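Local coordinates for protein eukaryotic translation initiation factor 4E type 5 (Leishmania major, PDB 7KCJ) that probably binds the 7-methylguanosine cap of messenger RNA and takes part in starting translation, at residues 13-16 against 17-20; 52-55 against 56-60; 104-107 against 108-111; 144-147 against 148-151. All coordinates share one frame; numbering follows the deposited sequence.

Contact 1: residues 13-16 against 17-20; sequences ALRD and KWFV
Trp18 meets Arg15 twice, once through the backbone and once through the side chain. The polar link is the hydrogen bond from Trp18 NE1 to Arg15 O, 2.9 Å long but bent, with 131° at the hydrogen, the oxygen tilted out of the indole plane.

The second is a contact between guanidinium and indole, steeply turned rather than stacked: the planes stand 79° apart and the benzo edge points at one face of the guanidinium, with Arg15 NH2 3.7 Å from Trp18 CH2. Arg15 sets CG between its backbone N and carbonyl carbon (chi1 61°) and runs extended to NE, carrying the guanidinium there. Arg15 NE, in the plane of the indole at its edge, has its hydrogen bond elsewhere, to Val120 O in helix 108-121.

All this happens where strand 13-23 of the curved eIF4E sheet is broken. The chain turns a corner at Arg15 and Asp16, Asp16 taking a positive phi, and the indole folds back into the bend. Lys17 N, buried there, has no partner in the model.

Apolar contact comes from Leu14, whose CD1 reaches Trp18 CD1 at 4.1 Å. Leu14 also touches Ile53 of the neighbouring strand.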
ATOM      1  N   ALA A  13     -11.597  -8.005 -12.710  1.00 53.79           N
ATOM      2  CA  ALA A  13     -10.399  -7.385 -13.246  1.00 51.92           C
ATOM      3  C   ALA A  13      -9.938  -6.143 -12.463  1.00 49.70           C
ATOM      4  O   ALA A  13     -10.713  -5.543 -11.725  1.00 49.56           O
ATOM      5  CB  ALA A  13     -10.639  -7.028 -14.713  1.00 51.94           C
ATOM      6  N   LEU A  14      -8.659  -5.782 -12.608  1.00 47.71           N
ATOM      7  CA  LEU A  14      -8.117  -4.572 -12.010  1.00 46.25           C
ATOM      8  C   LEU A  14      -8.100  -3.507 -13.095  1.00 45.93           C
ATOM      9  O   LEU A  14      -7.973  -3.848 -14.281  1.00 46.38           O
ATOM     10  CB  LEU A  14      -6.666  -4.783 -11.545  1.00 45.45           C
ATOM     11  CG  LEU A  14      -6.408  -5.999 -10.679  1.00 45.37           C
ATOM     12  CD1 LEU A  14      -4.930  -6.161 -10.424  1.00 45.02           C
ATOM     13  CD2 LEU A  14      -7.208  -5.927  -9.372  1.00 45.42           C
ATOM     14  N   ARG A  15      -8.157  -2.221 -12.695  1.00 44.73           N
ATOM     15  CA  ARG A  15      -8.055  -1.148 -13.678  1.00 43.91           C
ATOM     16  C   ARG A  15      -6.579  -1.048 -14.103  1.00 43.11           C
ATOM     17  O   ARG A  15      -5.676  -1.085 -13.258  1.00 42.77           O
ATOM     18  CB  ARG A  15      -8.595   0.183 -13.125  1.00 44.38           C
ATOM     19  CG  ARG A  15      -7.845   0.684 -11.902  1.00 45.68           C
ATOM     20  CD  ARG A  15      -8.490   1.910 -11.305  1.00 46.62           C
ATOM     21  NE  ARG A  15      -7.608   2.513 -10.315  1.00 48.66           N
ATOM     22  CZ  ARG A  15      -6.774   3.520 -10.560  1.00 50.56           C
ATOM     23  NH1 ARG A  15      -6.744   4.092 -11.759  1.00 49.85           N
ATOM     24  NH2 ARG A  15      -6.002   3.994  -9.597  1.00 50.13           N
ATOM     25  N   ASP A  16      -6.318  -1.046 -15.414  1.00 43.06           N
ATOM     26  CA  ASP A  16      -4.935  -1.022 -15.940  1.00 43.14           C
ATOM     27  C   ASP A  16      -4.091  -2.196 -15.323  1.00 41.52           C
ATOM     28  O   ASP A  16      -4.686  -3.125 -14.798  1.00 41.81           O
ATOM     29  CB  ASP A  16      -4.309   0.364 -15.666  1.00 46.07           C
ATOM     30  CG  ASP A  16      -5.144   1.529 -16.142  1.00 52.15           C
ATOM     31  OD1 ASP A  16      -5.337   1.658 -17.363  1.00 53.95           O
ATOM     32  OD2 ASP A  16      -5.585   2.322 -15.295  1.00 54.66           O
ATOM     33  N   LYS A  17      -2.765  -2.141 -15.321  1.00 40.03           N
ATOM     34  CA  LYS A  17      -1.950  -3.178 -14.673  1.00 38.84           C
ATOM     35  C   LYS A  17      -1.136  -2.548 -13.550  1.00 37.75           C
ATOM     36  O   LYS A  17      -0.846  -1.350 -13.582  1.00 38.50           O
ATOM     37  CB  LYS A  17      -1.055  -3.923 -15.677  1.00 40.40           C
ATOM     38  CG  LYS A  17      -0.382  -2.994 -16.687  1.00 44.32           C
ATOM     39  CD  LYS A  17       0.634  -3.697 -17.568  1.00 48.49           C
ATOM     40  CE  LYS A  17       1.361  -2.716 -18.459  1.00 52.34           C
ATOM     41  NZ  LYS A  17       2.527  -3.346 -19.135  1.00 55.53           N
ATOM     42  N   TRP A  18      -0.773  -3.349 -12.552  1.00 35.73           N
ATOM     43  CA  TRP A  18      -0.006  -2.889 -11.406  1.00 34.45           C
ATOM     44  C   TRP A  18       1.234  -3.762 -11.271  1.00 33.93           C
ATOM     45  O   TRP A  18       1.125  -4.980 -11.380  1.00 34.32           O
ATOM     46  CB  TRP A  18      -0.876  -2.992 -10.126  1.00 32.97           C
ATOM     47  CG  TRP A  18      -2.134  -2.163 -10.202  1.00 32.34           C
ATOM     48  CD1 TRP A  18      -3.249  -2.422 -10.949  1.00 32.97           C
ATOM     49  CD2 TRP A  18      -2.387  -0.921  -9.520  1.00 31.36           C
ATOM     50  NE1 TRP A  18      -4.180  -1.417 -10.777  1.00 32.95           N
ATOM     51  CE2 TRP A  18      -3.662  -0.469  -9.929  1.00 32.14           C
ATOM     52  CE3 TRP A  18      -1.677  -0.167  -8.585  1.00 31.18           C
ATOM     53  CZ2 TRP A  18      -4.226   0.714  -9.441  1.00 32.37           C
ATOM     54  CZ3 TRP A  18      -2.224   1.023  -8.127  1.00 32.05           C
ATOM     55  CH2 TRP A  18      -3.485   1.446  -8.548  1.00 32.14           C
ATOM     56  N   PHE A  19       2.408  -3.157 -11.065  1.00 32.82           N
ATOM     57  CA  PHE A  19       3.628  -3.926 -10.855  1.00 32.93           C
ATOM     58  C   PHE A  19       3.869  -4.116  -9.361  1.00 32.57           C
ATOM     59  O   PHE A  19       3.816  -3.158  -8.591  1.00 32.99           O
ATOM     60  CB  PHE A  19       4.847  -3.275 -11.511  1.00 32.79           C
ATOM     61  CG  PHE A  19       5.998  -4.238 -11.648  1.00 33.27           C
ATOM     62  CD1 PHE A  19       6.048  -5.136 -12.697  1.00 34.28           C
ATOM     63  CD2 PHE A  19       7.012  -4.274 -10.705  1.00 34.06           C
ATOM     64  CE1 PHE A  19       7.103  -6.041 -12.815  1.00 34.99           C
ATOM     65  CE2 PHE A  19       8.063  -5.178 -10.826  1.00 34.83           C
ATOM     66  CZ  PHE A  19       8.099  -6.056 -11.873  1.00 35.00           C
ATOM     67  N   VAL A  20       4.145  -5.352  -8.958  1.00 31.91           N
ATOM     68  CA  VAL A  20       4.352  -5.698  -7.556  1.00 32.17           C
ATOM     69  C   VAL A  20       5.841  -5.914  -7.293  1.00 32.47           C
ATOM     70  O   VAL A  20       6.524  -6.585  -8.070  1.00 32.64           O
ATOM     71  CB  VAL A  20       3.530  -6.950  -7.146  1.00 32.82           C
ATOM     72  CG1 VAL A  20       3.543  -7.138  -5.636  1.00 32.88           C
ATOM     73  CG2 VAL A  20       2.090  -6.867  -7.654  1.00 33.57           C
TER

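Contact 2: residues 52-55 against 56-60; sequences WITS and VEELW
Ser55 holds OG between its own backbone N and carbonyl carbon (chi1 74°), which turns the hydroxyl toward Glu58. Glu58 in turn sets CG beside its own N (chi1 -78°) and runs extended from there, so its carboxylate swings back past Ser55 to Thr54. The result ties the end of strand 48-55 to the first turn of helix 56-64.

Ser55 is the N-cap: its OG accepts from Glu58 N at 3.1 Å. The return bond comes from one residue earlier than in a classical capping box, because Glu58 OE1 takes the amide of Thr54, not that of Ser55. That bond, Thr54 N to Glu58 OE1, is short at 2.8 Å, fairly straight (162° at the hydrogen), and meets the oxygen nearly in line with its C-O bond. Thr54 OG1 donates to the same OE1 from above the carboxylate plane, at 3.2 Å. A water gives one hydrogen to Glu58 OE1 and the other to Trp52 O. Behind the cap the helix proper begins with Leu59 N donating to Ser55 O, 3.0 Å.

Beneath these polar bonds Ile53 CD1 packs on Leu59 CD1 at 3.7 Å, and Ile53 CG2 lies 3.6 Å from Glu58 O. Ile53 and Leu59 also touch Phe80 of strand 77-82.

With two protein donors and a water on one oxygen, close to the amino end of a helix, the Glu58 carboxylate is probably kept ionised, and its negative charge would suit the positive end of the helix dipole.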
ATOM      1  N   TRP A  52       3.773  -8.080 -13.077  1.00 34.38           N
ATOM      2  CA  TRP A  52       2.543  -7.342 -13.303  1.00 34.95           C
ATOM      3  C   TRP A  52       1.348  -8.167 -12.860  1.00 35.67           C
ATOM      4  O   TRP A  52       1.338  -9.384 -13.049  1.00 36.99           O
ATOM      5  CB  TRP A  52       2.350  -7.104 -14.810  1.00 34.99           C
ATOM      6  CG  TRP A  52       3.364  -6.213 -15.446  1.00 35.50           C
ATOM      7  CD1 TRP A  52       4.376  -6.582 -16.286  1.00 36.09           C
ATOM      8  CD2 TRP A  52       3.445  -4.785 -15.315  1.00 35.41           C
ATOM      9  NE1 TRP A  52       5.090  -5.469 -16.680  1.00 36.25           N
ATOM     10  CE2 TRP A  52       4.540  -4.353 -16.096  1.00 35.97           C
ATOM     11  CE3 TRP A  52       2.720  -3.834 -14.581  1.00 35.92           C
ATOM     12  CZ2 TRP A  52       4.887  -3.007 -16.207  1.00 36.55           C
ATOM     13  CZ3 TRP A  52       3.069  -2.501 -14.683  1.00 37.05           C
ATOM     14  CH2 TRP A  52       4.122  -2.094 -15.508  1.00 37.12           C
ATOM     15  N   ILE A  53       0.300  -7.498 -12.379  1.00 34.84           N
ATOM     16  CA  ILE A  53      -0.954  -8.144 -12.060  1.00 35.32           C
ATOM     17  C   ILE A  53      -2.086  -7.373 -12.778  1.00 36.56           C
ATOM     18  O   ILE A  53      -2.089  -6.140 -12.801  1.00 36.35           O
ATOM     19  CB  ILE A  53      -1.202  -8.323 -10.540  1.00 35.74           C
ATOM     20  CG1 ILE A  53      -1.187  -6.959  -9.768  1.00 36.00           C
ATOM     21  CG2 ILE A  53      -0.230  -9.354  -9.937  1.00 35.81           C
ATOM     22  CD1 ILE A  53      -1.547  -7.076  -8.278  1.00 36.63           C
ATOM     23  N   THR A  54      -2.993  -8.101 -13.441  1.00 36.83           N
ATOM     24  CA  THR A  54      -4.107  -7.504 -14.177  1.00 37.66           C
ATOM     25  C   THR A  54      -5.483  -7.976 -13.687  1.00 37.57           C
ATOM     26  O   THR A  54      -6.500  -7.522 -14.205  1.00 38.21           O
ATOM     27  CB  THR A  54      -3.951  -7.816 -15.684  1.00 40.37           C
ATOM     28  OG1 THR A  54      -4.191  -9.213 -15.897  1.00 42.12           O
ATOM     29  CG2 THR A  54      -2.560  -7.453 -16.229  1.00 41.28           C
ATOM     30  N   SER A  55      -5.525  -8.902 -12.730  1.00 36.96           N
ATOM     31  CA  SER A  55      -6.771  -9.476 -12.258  1.00 37.13           C
ATOM     32  C   SER A  55      -6.732  -9.738 -10.766  1.00 36.96           C
ATOM     33  O   SER A  55      -5.653  -9.783 -10.168  1.00 36.42           O
ATOM     34  CB  SER A  55      -7.057 -10.773 -13.010  1.00 38.30           C
ATOM     35  OG  SER A  55      -6.218 -11.829 -12.567  1.00 40.91           O
ATOM     36  N   VAL A  56      -7.917  -9.913 -10.164  1.00 37.18           N
ATOM     37  CA  VAL A  56      -8.052 -10.215  -8.743  1.00 37.70           C
ATOM     38  C   VAL A  56      -7.398 -11.578  -8.429  1.00 37.50           C
ATOM     39  O   VAL A  56      -6.770 -11.729  -7.377  1.00 37.57           O
ATOM     40  CB  VAL A  56      -9.550 -10.159  -8.363  1.00 39.43           C
ATOM     41  CG1 VAL A  56      -9.820 -10.852  -7.030  1.00 40.71           C
ATOM     42  CG2 VAL A  56     -10.043  -8.718  -8.334  1.00 39.54           C
ATOM     43  N   GLU A  57      -7.483 -12.546  -9.368  1.00 36.94           N
ATOM     44  CA  GLU A  57      -6.865 -13.855  -9.159  1.00 37.12           C
ATOM     45  C   GLU A  57      -5.348 -13.744  -9.152  1.00 36.10           C
ATOM     46  O   GLU A  57      -4.702 -14.391  -8.336  1.00 36.62           O
ATOM     47  CB  GLU A  57      -7.363 -14.900 -10.182  1.00 40.21           C
ATOM     48  CG  GLU A  57      -8.809 -15.314  -9.989  1.00 47.75           C
ATOM     49  CD  GLU A  57      -9.097 -16.236  -8.815  1.00 59.50           C
ATOM     50  OE1 GLU A  57      -8.995 -17.475  -8.981  1.00 61.40           O
ATOM     51  OE2 GLU A  57      -9.425 -15.713  -7.724  1.00 65.24           O
ATOM     52  N   GLU A  58      -4.780 -12.897 -10.022  1.00 34.41           N
ATOM     53  CA  GLU A  58      -3.344 -12.653 -10.049  1.00 32.83           C
ATOM     54  C   GLU A  58      -2.899 -11.908  -8.778  1.00 32.08           C
ATOM     55  O   GLU A  58      -1.812 -12.170  -8.264  1.00 32.18           O
ATOM     56  CB  GLU A  58      -2.951 -11.874 -11.304  1.00 33.64           C
ATOM     57  CG  GLU A  58      -2.889 -12.752 -12.533  1.00 34.06           C
ATOM     58  CD  GLU A  58      -2.516 -12.056 -13.824  1.00 34.77           C
ATOM     59  OE1 GLU A  58      -2.357 -10.816 -13.818  1.00 33.04           O
ATOM     60  OE2 GLU A  58      -2.378 -12.758 -14.850  1.00 37.86           O
ATOM     61  N   LEU A  59      -3.737 -11.006  -8.267  1.00 31.26           N
ATOM     62  CA  LEU A  59      -3.457 -10.292  -7.033  1.00 31.51           C
ATOM     63  C   LEU A  59      -3.396 -11.287  -5.848  1.00 32.45           C
ATOM     64  O   LEU A  59      -2.413 -11.277  -5.116  1.00 31.92           O
ATOM     65  CB  LEU A  59      -4.545  -9.220  -6.772  1.00 30.85           C
ATOM     66  CG  LEU A  59      -4.569  -8.581  -5.355  1.00 31.57           C
ATOM     67  CD1 LEU A  59      -3.244  -7.846  -5.029  1.00 31.49           C
ATOM     68  CD2 LEU A  59      -5.786  -7.675  -5.181  1.00 31.30           C
ATOM     69  N   TRP A  60      -4.429 -12.117  -5.647  1.00 33.69           N
ATOM     70  CA  TRP A  60      -4.436 -13.031  -4.509  1.00 35.98           C
ATOM     71  C   TRP A  60      -3.411 -14.172  -4.668  1.00 35.46           C
ATOM     72  O   TRP A  60      -2.880 -14.627  -3.653  1.00 35.84           O
ATOM     73  CB  TRP A  60      -5.845 -13.515  -4.181  1.00 38.11           C
ATOM     74  CG  TRP A  60      -6.771 -12.403  -3.741  1.00 41.44           C
ATOM     75  CD1 TRP A  60      -7.945 -12.045  -4.331  1.00 43.52           C
ATOM     76  CD2 TRP A  60      -6.590 -11.501  -2.628  1.00 42.64           C
ATOM     77  NE1 TRP A  60      -8.525 -11.003  -3.640  1.00 44.41           N
ATOM     78  CE2 TRP A  60      -7.700 -10.635  -2.606  1.00 43.92           C
ATOM     79  CE3 TRP A  60      -5.632 -11.387  -1.612  1.00 43.69           C
ATOM     80  CZ2 TRP A  60      -7.855  -9.644  -1.638  1.00 44.64           C
ATOM     81  CZ3 TRP A  60      -5.793 -10.411  -0.648  1.00 44.64           C
ATOM     82  CH2 TRP A  60      -6.883  -9.543  -0.677  1.00 44.79           C
TER
HETATM   83  O   HOH W   1      -0.167 -10.316 -15.545  1.00 43.31           O

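Contact 3: residues 104-107 against 108-111; sequences LKPP and TTDA
Pro106 presents one face of its ring to Thr109, whose OG1 lies over the N-CA side of the ring, 3.4 Å from Pro106 N. With no hydrogen on that nitrogen, this is van der Waals contact alone, and the two side chains run side by side in the same direction. At the next ring, the backbone N of Thr108 lies off one face of Pro107, 3.5 Å from both its CB and CD. The peptide between the two prolines is cis.

This is the turn that leads from strand 97-103 of the eIF4E sheet into helix 108-121. The cis bond probably helps fold the chain so that Lys105 O comes to the opening turn of the helix, where it accepts from Thr109 N at 3.2 Å. The amide approaches from above the carbonyl plane, 57° out of it. Lys105 O also lies 3.3 Å from Thr108 CB.

Thr109 holds OG1 between its backbone N and carbonyl carbon (chi1 47°), which sets the hydroxyl against the ring of Pro106; its methyl CG2 then rests 3.6 Å from Lys105 N. Thr108 faces elsewhere, its OG1 hydrogen-bonded to Ser185 OG. Pro106 also touches Glu151 of the neighbouring hairpin loop.

Further into the helix, Ala111 N donates to Pro107 O at 3.0 Å, and Ala111 CB sits 3.5 Å from that same Pro107 O.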
ATOM      1  N   LEU A 104      -4.483  -2.404  13.285  1.00 33.98           N
ATOM      2  CA  LEU A 104      -3.868  -2.990  14.468  1.00 35.16           C
ATOM      3  C   LEU A 104      -4.001  -4.501  14.650  1.00 36.52           C
ATOM      4  O   LEU A 104      -3.043  -5.123  15.094  1.00 37.09           O
ATOM      5  CB  LEU A 104      -4.396  -2.304  15.754  1.00 35.48           C
ATOM      6  CG  LEU A 104      -4.270  -0.776  15.909  1.00 36.93           C
ATOM      7  CD1 LEU A 104      -4.474  -0.371  17.348  1.00 37.41           C
ATOM      8  CD2 LEU A 104      -2.919  -0.269  15.487  1.00 37.53           C
ATOM      9  N   LYS A 105      -5.185  -5.084  14.422  1.00 36.61           N
ATOM     10  CA  LYS A 105      -5.396  -6.504  14.730  1.00 37.18           C
ATOM     11  C   LYS A 105      -6.543  -7.147  13.945  1.00 37.97           C
ATOM     12  O   LYS A 105      -7.388  -6.432  13.424  1.00 38.86           O
ATOM     13  CB  LYS A 105      -5.691  -6.610  16.240  1.00 38.39           C
ATOM     14  CG  LYS A 105      -6.909  -5.810  16.666  1.00 42.60           C
ATOM     15  CD  LYS A 105      -7.154  -5.921  18.153  1.00 46.87           C
ATOM     16  CE  LYS A 105      -8.066  -4.829  18.645  1.00 50.07           C
ATOM     17  NZ  LYS A 105      -8.349  -4.951  20.096  1.00 52.03           N
ATOM     18  N   PRO A 106      -6.616  -8.493  13.855  1.00 38.20           N
ATOM     19  CA  PRO A 106      -7.760  -9.111  13.166  1.00 38.32           C
ATOM     20  C   PRO A 106      -9.060  -8.872  13.918  1.00 38.22           C
ATOM     21  O   PRO A 106      -9.055  -8.709  15.144  1.00 38.32           O
ATOM     22  CB  PRO A 106      -7.414 -10.602  13.176  1.00 39.37           C
ATOM     23  CG  PRO A 106      -6.495 -10.775  14.342  1.00 39.70           C
ATOM     24  CD  PRO A 106      -5.691  -9.514  14.396  1.00 37.73           C
ATOM     25  N   PRO A 107     -10.203  -8.879  13.203  1.00 37.46           N
ATOM     26  CA  PRO A 107     -10.357  -9.034  11.745  1.00 36.70           C
ATOM     27  C   PRO A 107     -10.099  -7.757  10.930  1.00 35.95           C
ATOM     28  O   PRO A 107     -10.130  -7.806   9.709  1.00 36.71           O
ATOM     29  CB  PRO A 107     -11.806  -9.505  11.612  1.00 37.28           C
ATOM     30  CG  PRO A 107     -12.523  -8.847  12.764  1.00 37.68           C
ATOM     31  CD  PRO A 107     -11.502  -8.682  13.872  1.00 36.67           C
ATOM     32  N   THR A 108      -9.830  -6.627  11.600  1.00 34.78           N
ATOM     33  CA  THR A 108      -9.586  -5.332  10.941  1.00 33.65           C
ATOM     34  C   THR A 108      -8.435  -5.369   9.929  1.00 33.07           C
ATOM     35  O   THR A 108      -8.552  -4.795   8.846  1.00 32.70           O
ATOM     36  CB  THR A 108      -9.405  -4.238  11.998  1.00 33.62           C
ATOM     37  OG1 THR A 108     -10.571  -4.187  12.835  1.00 33.90           O
ATOM     38  CG2 THR A 108      -9.124  -2.891  11.382  1.00 34.06           C
ATOM     39  N   THR A 109      -7.342  -6.028  10.259  1.00 32.96           N
ATOM     40  CA  THR A 109      -6.200  -6.137   9.355  1.00 33.78           C
ATOM     41  C   THR A 109      -6.605  -6.793   8.018  1.00 34.52           C
ATOM     42  O   THR A 109      -6.364  -6.230   6.948  1.00 33.86           O
ATOM     43  CB  THR A 109      -5.082  -6.925  10.043  1.00 35.51           C
ATOM     44  OG1 THR A 109      -5.647  -8.104  10.634  1.00 36.60           O
ATOM     45  CG2 THR A 109      -4.369  -6.112  11.097  1.00 35.85           C
ATOM     46  N   ASP A 110      -7.338  -7.901   8.097  1.00 35.46           N
ATOM     47  CA  ASP A 110      -7.743  -8.620   6.902  1.00 36.58           C
ATOM     48  C   ASP A 110      -8.783  -7.844   6.112  1.00 36.66           C
ATOM     49  O   ASP A 110      -8.534  -7.526   4.946  1.00 37.52           O
ATOM     50  CB  ASP A 110      -8.223 -10.032   7.256  1.00 39.99           C
ATOM     51  CG  ASP A 110      -7.114 -10.918   7.780  1.00 48.18           C
ATOM     52  OD1 ASP A 110      -6.080 -11.042   7.091  1.00 49.66           O
ATOM     53  OD2 ASP A 110      -7.284 -11.488   8.872  1.00 52.51           O
ATOM     54  N   ALA A 111      -9.909  -7.477   6.757  1.00 35.47           N
ATOM     55  CA  ALA A 111     -10.996  -6.745   6.126  1.00 35.36           C
ATOM     56  C   ALA A 111     -10.578  -5.374   5.589  1.00 35.17           C
ATOM     57  O   ALA A 111     -11.020  -4.963   4.511  1.00 35.48           O
ATOM     58  CB  ALA A 111     -12.153  -6.598   7.109  1.00 35.79           C
TER

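Contact 4: residues 144-147 against 148-151; sequences RPSR and EHSE
Ser146 and His149 grip each other by two hydrogen bonds that close this loop. Ser146 OG accepts from His149 N at 3.0 Å, and Ser146 N donates to His149 O at 3.1 Å. The second bond is straight at the hydrogen, 163°, yet its amide stands well above the carbonyl plane of His149. Close against the pair, Ser146 OG lies 3.8 Å from His149 CB.

Around this pair come looser touches. Pro145 CB rests 3.4 Å from Ser150 O, and Ser150 CA makes a CH...O contact with Ser146 O. A water bridges the serine to the next side chain, lying 2.7 Å from Ser146 OG and donating to Glu148 OE1 at 3.0 Å. Glu148 can reach it because its chain doubles back at chi2 (72°), which also lays the carboxylate alongside Arg147 CB.

Ser146 holds OG between its backbone N and carbonyl carbon (chi1 67°), which aims it across the turn at His149 N. Further out, this is the connection of the beta hairpin formed by strands 136-143 and 153-159 of the eIF4E sheet, and a backbone bond between Arg144 and Gln152 closes its base. On one flank His149 touches Leu104.

The direct bonds across the turn are between neutral groups, and the one carboxylate involved, Glu148, joins only through water among the contacts described. Arg147 turns its guanidinium away, with NE 6.1 Å from Glu148 OE2, so these opposite charges form no salt bridge, and the Glu148 carboxylate, touched by water on the exposed surface, probably stays ionised.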
ATOM      1  N   ARG A 144       4.312  -3.734  10.472  1.00 35.11           N
ATOM      2  CA  ARG A 144       4.755  -3.004  11.656  1.00 36.21           C
ATOM      3  C   ARG A 144       4.416  -3.763  12.972  1.00 36.49           C
ATOM      4  O   ARG A 144       3.701  -3.218  13.823  1.00 36.49           O
ATOM      5  CB  ARG A 144       4.129  -1.600  11.662  1.00 39.34           C
ATOM      6  CG  ARG A 144       4.545  -0.748  10.466  1.00 45.58           C
ATOM      7  CD  ARG A 144       4.731   0.705  10.839  1.00 51.97           C
ATOM      8  NE  ARG A 144       6.085   1.160  10.531  1.00 58.25           N
ATOM      9  CZ  ARG A 144       6.960   1.587  11.439  1.00 63.02           C
ATOM     10  NH1 ARG A 144       6.628   1.623  12.725  1.00 63.41           N
ATOM     11  NH2 ARG A 144       8.174   1.975  11.068  1.00 63.86           N
ATOM     12  N   PRO A 145       4.888  -5.006  13.176  1.00 36.61           N
ATOM     13  CA  PRO A 145       4.516  -5.705  14.422  1.00 36.86           C
ATOM     14  C   PRO A 145       5.127  -5.102  15.660  1.00 37.95           C
ATOM     15  O   PRO A 145       6.228  -4.572  15.631  1.00 38.23           O
ATOM     16  CB  PRO A 145       5.025  -7.133  14.221  1.00 37.33           C
ATOM     17  CG  PRO A 145       6.159  -6.994  13.241  1.00 37.18           C
ATOM     18  CD  PRO A 145       5.755  -5.853  12.315  1.00 36.00           C
ATOM     19  N   SER A 146       4.383  -5.160  16.752  1.00 38.42           N
ATOM     20  CA  SER A 146       4.832  -4.666  18.036  1.00 38.98           C
ATOM     21  C   SER A 146       4.494  -5.715  19.117  1.00 40.17           C
ATOM     22  O   SER A 146       3.803  -6.696  18.839  1.00 40.16           O
ATOM     23  CB  SER A 146       4.187  -3.312  18.338  1.00 39.64           C
ATOM     24  OG  SER A 146       2.785  -3.420  18.533  1.00 40.67           O
ATOM     25  N   ARG A 147       4.983  -5.523  20.348  1.00 41.10           N
ATOM     26  CA  ARG A 147       4.676  -6.439  21.447  1.00 42.38           C
ATOM     27  C   ARG A 147       3.173  -6.465  21.733  1.00 42.66           C
ATOM     28  O   ARG A 147       2.612  -7.527  21.991  1.00 43.08           O
ATOM     29  CB  ARG A 147       5.429  -6.024  22.720  1.00 45.10           C
ATOM     30  CG  ARG A 147       5.300  -7.052  23.845  1.00 50.74           C
ATOM     31  CD  ARG A 147       6.449  -7.009  24.836  1.00 57.25           C
ATOM     32  NE  ARG A 147       7.596  -7.787  24.352  1.00 62.48           N
ATOM     33  CZ  ARG A 147       8.762  -7.870  24.976  1.00 65.79           C
ATOM     34  NH1 ARG A 147       8.952  -7.246  26.134  1.00 65.38           N
ATOM     35  NH2 ARG A 147       9.745  -8.590  24.456  1.00 66.96           N
ATOM     36  N   GLU A 148       2.512  -5.309  21.639  1.00 42.30           N
ATOM     37  CA  GLU A 148       1.094  -5.207  21.934  1.00 42.16           C
ATOM     38  C   GLU A 148       0.230  -5.658  20.764  1.00 41.73           C
ATOM     39  O   GLU A 148      -0.839  -6.227  20.984  1.00 42.46           O
ATOM     40  CB  GLU A 148       0.745  -3.772  22.357  1.00 44.48           C
ATOM     41  CG  GLU A 148       1.322  -3.391  23.709  1.00 49.81           C
ATOM     42  CD  GLU A 148       2.824  -3.179  23.736  1.00 56.39           C
ATOM     43  OE1 GLU A 148       3.381  -2.803  22.679  1.00 57.86           O
ATOM     44  OE2 GLU A 148       3.446  -3.394  24.804  1.00 57.47           O
ATOM     45  N   HIS A 149       0.683  -5.395  19.519  1.00 39.98           N
ATOM     46  CA  HIS A 149      -0.075  -5.766  18.332  1.00 39.02           C
ATOM     47  C   HIS A 149       0.821  -6.465  17.308  1.00 39.58           C
ATOM     48  O   HIS A 149       1.393  -5.828  16.416  1.00 39.28           O
ATOM     49  CB  HIS A 149      -0.753  -4.539  17.726  1.00 38.04           C
ATOM     50  CG  HIS A 149      -1.626  -3.807  18.694  1.00 38.86           C
ATOM     51  ND1 HIS A 149      -2.831  -4.327  19.114  1.00 40.15           N
ATOM     52  CD2 HIS A 149      -1.421  -2.625  19.316  1.00 39.55           C
ATOM     53  CE1 HIS A 149      -3.335  -3.435  19.947  1.00 40.46           C
ATOM     54  NE2 HIS A 149      -2.517  -2.397  20.103  1.00 40.10           N
ATOM     55  N   SER A 150       0.936  -7.782  17.448  1.00 39.41           N
ATOM     56  CA  SER A 150       1.782  -8.600  16.595  1.00 39.67           C
ATOM     57  C   SER A 150       1.347  -8.678  15.112  1.00 38.98           C
ATOM     58  O   SER A 150       2.176  -8.998  14.262  1.00 39.58           O
ATOM     59  CB  SER A 150       1.919  -9.987  17.197  1.00 42.00           C
ATOM     60  OG  SER A 150       0.669 -10.656  17.171  1.00 45.36           O
ATOM     61  N   GLU A 151       0.075  -8.399  14.790  1.00 38.19           N
ATOM     62  CA  GLU A 151      -0.350  -8.431  13.386  1.00 38.12           C
ATOM     63  C   GLU A 151      -0.547  -7.044  12.784  1.00 37.66           C
ATOM     64  O   GLU A 151      -1.099  -6.931  11.703  1.00 38.68           O
ATOM     65  CB  GLU A 151      -1.582  -9.313  13.185  1.00 39.94           C
ATOM     66  CG  GLU A 151      -1.352 -10.723  13.702  1.00 45.53           C
ATOM     67  CD  GLU A 151      -2.444 -11.729  13.400  1.00 50.97           C
ATOM     68  OE1 GLU A 151      -3.237 -11.488  12.465  1.00 51.69           O
ATOM     69  OE2 GLU A 151      -2.497 -12.763  14.100  1.00 53.33           O
TER
HETATM   70  O   HOH W   2       2.341  -1.361  20.252  1.00 50.28           O

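Contacts 1 and 2 form one neighbourhood at one border of the sheet, their centres 7 Å apart: strands 13-23 and 48-55 lie side by side, joined by probable backbone bonds such as Trp18 O to Ile53 N, 2.8 Å. Contacts 3 and 4 make a second, centres 12 Å apart, where two connections from the sheet pack together; Thr109 CG2 meets Glu151 O at 3.4 Å. The pairs have distant centres, contacts 1 and 4 about 30 Å apart on opposite sides of the chain's centre, yet contacts 2 and 3 come to about 6 Å at their nearest atoms. Helix 108-121 spans the gap, starting in contact 3 and touching Trp18 and Leu59 farther along.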